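Local coordinates for putative uncharacterized protein Ta1305 (Thermoplasma acidophilum, PDB 4RKS), which phosphorylates (R)-mevalonate with ATP to give mevalonate 3-phosphate, a step of the alternative mevalonate pathway found in extreme acidophiles of the Thermoplasmatales, at residues V103-F108 with I138-K142; T181-L185 with K235-N241. All blocks are in the same frame, centred on the assembly; numbering follows the deposited sequence.

Contact 1: residues V103-F108 with I138-K142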
# COMPACT_ATOMS: atom_id res chain seq x y z
N VAL A 103 1.82 -10.84 24.24
CA VAL A 103 0.42 -10.64 23.86
C VAL A 103 -0.26 -11.98 23.61
O VAL A 103 -1.38 -12.21 24.08
CB VAL A 103 0.29 -9.75 22.60
CG1 VAL A 103 -1.18 -9.72 22.13
CG2 VAL A 103 0.76 -8.34 22.89
N PHE A 104 0.42 -12.86 22.89
CA PHE A 104 -0.16 -14.15 22.55
C PHE A 104 -0.25 -15.08 23.76
O PHE A 104 -1.19 -15.87 23.88
CB PHE A 104 0.63 -14.82 21.43
CG PHE A 104 0.68 -14.03 20.17
CD1 PHE A 104 -0.50 -13.70 19.50
CD2 PHE A 104 1.89 -13.61 19.66
CE1 PHE A 104 -0.45 -12.95 18.33
CE2 PHE A 104 1.94 -12.86 18.49
CZ PHE A 104 0.77 -12.54 17.83
N GLU A 105 0.74 -15.00 24.65
CA GLU A 105 0.74 -15.85 25.84
C GLU A 105 -0.45 -15.51 26.73
O GLU A 105 -1.13 -16.40 27.27
CB GLU A 105 2.06 -15.68 26.61
CG GLU A 105 1.98 -16.16 28.06
CD GLU A 105 2.38 -17.62 28.22
OE1 GLU A 105 3.38 -18.04 27.59
OE2 GLU A 105 1.71 -18.33 28.99
N GLU A 106 -0.70 -14.22 26.89
CA GLU A 106 -1.84 -13.75 27.67
C GLU A 106 -3.16 -14.15 27.03
O GLU A 106 -4.09 -14.60 27.70
CB GLU A 106 -1.78 -12.23 27.84
CG GLU A 106 -3.07 -11.60 28.35
CD GLU A 106 -3.23 -11.74 29.86
OE1 GLU A 106 -2.32 -12.29 30.52
OE2 GLU A 106 -4.27 -11.28 30.38
N ALA A 107 -3.25 -13.99 25.71
CA ALA A 107 -4.49 -14.21 25.00
C ALA A 107 -4.77 -15.69 24.74
O ALA A 107 -5.91 -16.14 24.83
CB ALA A 107 -4.48 -13.44 23.69
N PHE A 108 -3.72 -16.45 24.42
CA PHE A 108 -3.91 -17.84 23.98
C PHE A 108 -3.35 -18.88 24.94
O PHE A 108 -3.68 -20.06 24.83
CB PHE A 108 -3.26 -18.05 22.61
CG PHE A 108 -3.87 -17.24 21.50
CD1 PHE A 108 -5.18 -16.81 21.57
CD2 PHE A 108 -3.12 -16.92 20.37
CE1 PHE A 108 -5.74 -16.07 20.53
CE2 PHE A 108 -3.67 -16.20 19.34
CZ PHE A 108 -4.98 -15.76 19.41
N ILE A 138 -2.99 -8.17 16.35
CA ILE A 138 -2.27 -7.94 17.60
C ILE A 138 -2.94 -6.87 18.45
O ILE A 138 -3.12 -7.03 19.67
CB ILE A 138 -0.80 -7.55 17.32
CG1 ILE A 138 -0.05 -8.71 16.68
CG2 ILE A 138 -0.11 -7.11 18.62
CD1 ILE A 138 1.27 -8.32 16.06
N LEU A 139 -3.30 -5.76 17.81
CA LEU A 139 -4.05 -4.71 18.48
C LEU A 139 -5.40 -5.21 18.95
O LEU A 139 -5.91 -4.75 19.95
CB LEU A 139 -4.24 -3.51 17.53
CG LEU A 139 -2.94 -2.73 17.31
CD1 LEU A 139 -2.98 -1.94 16.01
CD2 LEU A 139 -2.65 -1.82 18.49
N GLY A 140 -5.98 -6.15 18.20
CA GLY A 140 -7.25 -6.75 18.58
C GLY A 140 -7.14 -7.48 19.91
O GLY A 140 -8.05 -7.46 20.73
N LEU A 141 -5.99 -8.10 20.13
CA LEU A 141 -5.74 -8.83 21.37
C LEU A 141 -5.33 -7.90 22.52
O LEU A 141 -5.69 -8.13 23.66
CB LEU A 141 -4.66 -9.89 21.15
CG LEU A 141 -5.05 -11.03 20.21
CD1 LEU A 141 -3.86 -11.93 19.86
CD2 LEU A 141 -6.18 -11.84 20.83
N LYS A 142 -4.60 -6.83 22.21
CA LYS A 142 -4.14 -5.89 23.23
C LYS A 142 -4.38 -4.46 22.77
O LYS A 142 -3.48 -3.81 22.22
CB LYS A 142 -2.67 -6.12 23.57
CG LYS A 142 -2.24 -5.38 24.82
CD LYS A 142 -0.75 -5.53 25.05
CE LYS A 142 -0.41 -5.35 26.52
NZ LYS A 142 -0.82 -4.01 27.03

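Contact 2: residues T181-L185 with K235-N241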
# COMPACT_ATOMS: atom_id res chain seq x y z
N THR A 181 3.54 7.46 10.55
CA THR A 181 2.41 7.57 9.62
C THR A 181 1.25 8.35 10.25
O THR A 181 0.82 8.06 11.36
CB THR A 181 1.90 6.19 9.17
OG1 THR A 181 2.92 5.52 8.42
CG2 THR A 181 0.63 6.33 8.30
N GLU A 182 0.76 9.34 9.52
CA GLU A 182 -0.30 10.22 9.98
C GLU A 182 -1.51 10.15 9.04
O GLU A 182 -1.34 10.18 7.82
CB GLU A 182 0.24 11.67 10.07
CG GLU A 182 -0.82 12.76 10.18
CD GLU A 182 -0.26 14.19 10.15
OE1 GLU A 182 0.90 14.41 9.70
OE2 GLU A 182 -1.00 15.10 10.57
N LYS A 183 -2.71 10.07 9.61
CA LYS A 183 -3.94 10.11 8.82
C LYS A 183 -4.25 11.54 8.41
O LYS A 183 -4.35 12.41 9.27
CB LYS A 183 -5.11 9.53 9.61
CG LYS A 183 -5.00 8.05 9.85
CD LYS A 183 -5.55 7.66 11.22
CE LYS A 183 -7.06 7.80 11.26
NZ LYS A 183 -7.62 7.21 12.51
N ILE A 184 -4.44 11.76 7.12
CA ILE A 184 -4.59 13.11 6.58
C ILE A 184 -6.02 13.41 6.14
O ILE A 184 -6.53 14.51 6.37
CB ILE A 184 -3.62 13.32 5.38
CG1 ILE A 184 -2.17 13.12 5.83
CG2 ILE A 184 -3.78 14.68 4.80
CD1 ILE A 184 -1.71 14.11 6.90
N LEU A 185 -6.67 12.42 5.51
CA LEU A 185 -8.08 12.50 5.14
C LEU A 185 -8.74 11.12 5.30
O LEU A 185 -8.11 10.08 5.04
CB LEU A 185 -8.26 13.00 3.70
CG LEU A 185 -8.02 14.47 3.34
CD1 LEU A 185 -8.12 14.63 1.81
CD2 LEU A 185 -9.02 15.39 4.05
N LYS A 235 -0.71 17.79 2.64
CA LYS A 235 -1.30 18.13 3.94
C LYS A 235 -2.05 19.47 3.86
O LYS A 235 -3.09 19.64 4.48
CB LYS A 235 -0.23 18.17 5.05
CG LYS A 235 -0.81 18.15 6.48
CD LYS A 235 0.24 17.83 7.56
CE LYS A 235 -0.37 17.92 8.96
NZ LYS A 235 0.55 17.44 10.02
N GLU A 236 -1.52 20.40 3.07
CA GLU A 236 -2.17 21.68 2.82
C GLU A 236 -3.45 21.57 2.00
O GLU A 236 -4.47 22.18 2.32
CB GLU A 236 -1.20 22.63 2.11
CG GLU A 236 0.03 22.99 2.93
CD GLU A 236 -0.31 23.82 4.16
OE1 GLU A 236 -1.14 24.76 4.04
OE2 GLU A 236 0.25 23.53 5.24
N TYR A 237 -3.40 20.82 0.90
CA TYR A 237 -4.60 20.59 0.10
C TYR A 237 -5.72 20.00 0.96
O TYR A 237 -6.90 20.29 0.75
CB TYR A 237 -4.30 19.65 -1.07
CG TYR A 237 -3.56 20.28 -2.22
CD1 TYR A 237 -3.94 21.52 -2.71
CD2 TYR A 237 -2.50 19.62 -2.83
CE1 TYR A 237 -3.26 22.10 -3.79
CE2 TYR A 237 -1.81 20.19 -3.90
CZ TYR A 237 -2.20 21.43 -4.37
OH TYR A 237 -1.52 22.00 -5.43
N ALA A 238 -5.34 19.17 1.93
CA ALA A 238 -6.32 18.49 2.77
C ALA A 238 -7.13 19.49 3.58
O ALA A 238 -8.31 19.26 3.85
CB ALA A 238 -5.62 17.48 3.70
N LYS A 239 -6.52 20.61 3.95
CA LYS A 239 -7.22 21.66 4.70
C LYS A 239 -8.51 22.14 4.03
O LYS A 239 -9.43 22.59 4.71
CB LYS A 239 -6.30 22.86 4.91
CG LYS A 239 -5.19 22.62 5.92
CD LYS A 239 -4.30 23.84 6.01
CE LYS A 239 -3.10 23.64 6.91
NZ LYS A 239 -2.28 24.89 6.94
N THR A 240 -8.58 22.06 2.71
CA THR A 240 -9.80 22.47 2.01
C THR A 240 -10.40 21.35 1.17
O THR A 240 -11.17 21.61 0.24
CB THR A 240 -9.54 23.68 1.10
OG1 THR A 240 -8.62 23.30 0.06
CG2 THR A 240 -8.95 24.85 1.88
N ASN A 241 -10.04 20.11 1.49
CA ASN A 241 -10.51 18.94 0.75
C ASN A 241 -10.28 19.07 -0.75
O ASN A 241 -11.15 18.70 -1.54
CB ASN A 241 -12.00 18.69 1.03
CG ASN A 241 -12.28 18.38 2.49
OD1 ASN A 241 -11.64 17.51 3.07
ND2 ASN A 241 -13.23 19.09 3.09

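Contact 1: residues V103-F108 with I138-K142
A knob-into-hole fit joins the short helix 101-108 to the C-terminal end of helix 128-141 in the N-terminal domain of this GHMP kinase: the side chain of L141 enters the hole bounded by V103, F104, A107 and F108. Its two methyls part company there. CD1 is 3.8 Å from F104 CD1 and 4.0 Å from F108 CZ, while CD2 meets A107 CB at 3.7 Å; both phenyl side chains cross the leucine at about a right angle. Closer to the backbone, L141 CB lies 3.6 Å from V103 CG1, the branch held anti to the backbone N (chi1 173°). The other methyl, V103 CG2, rests against the aliphatic stem of K142, 3.9 Å from CD, whereas the lysine chain bends at its last torsion and NZ forms a salt bridge with D144. Shortening V103 to an alanine removes both methyls, which would probably leave L141 CB and the K142 stem without these neighbours and open a gap beside the knob. Beyond the knob, F104 CZ reaches I138 CG1 at 4.1 Å, and both phenylalanines continue onto V113, seating helix 101-108 on strand 113-120. With 320 Å² buried and no hydrogen bond between the segments, the association rests on apolar shape matching, and the one charged group involved is drawn off to D144.

Contact 2: residues T181-L185 with K235-N241
A classic beta bulge near the end of strand 179-185 forms the face that meets the end of helix 220-238: I184 and L185 both face L169 of the adjoining strand 169-174 and both also direct their CB atoms toward 235-241. A238 takes up this doubled approach with a single methyl: its CB lies 3.5 Å from I184 CG2 and 3.9 Å from L185 CG. The other branch of I184 ends in CD1, 4.2 Å from K235 CG, low on the stem of the lysine. From there K235 runs on fully extended, with CG anti to the backbone N (chi1 -164°), a shape that carries its ammonium to the carboxylate of E182. The two side chains cross at about a right angle, and K235 NZ forms a salt bridge with E182, the bond to OE1 being weak at 3.1 Å. W173 NE1 also donates to OE1, so both carboxylate oxygens are engaged and the glutamate's rotation is restrained. At the other end, N241 is the C' residue of a Schellman motif closing the helix, its positive phi (52°) consistent with that role, and its OD1 comes within 3.5 Å of L185 CD2. In the salt bridge, K235 NZ approaches E182 OE2 on the syn lone pair, at 2.9 Å.

Contacts 1 and 2 follow one another along the chain, the first closing before the second opens, and stand apart in space: their centres are 33 Å apart and their nearest atoms about 11 Å, without touching. Contact 1, centred 25 Å from the centre of the chain, joins helices within the N-terminal domain; contact 2, 18 Å from that centre, links strand 179-185 to helix 220-238 of the C-terminal domain. Neither includes a residue of the mevalonate pocket; the F104 side chain is about 8 Å from that of the ATP-binding Y115, and the I184 side chain about 10 Å from that of the substrate-binding R163.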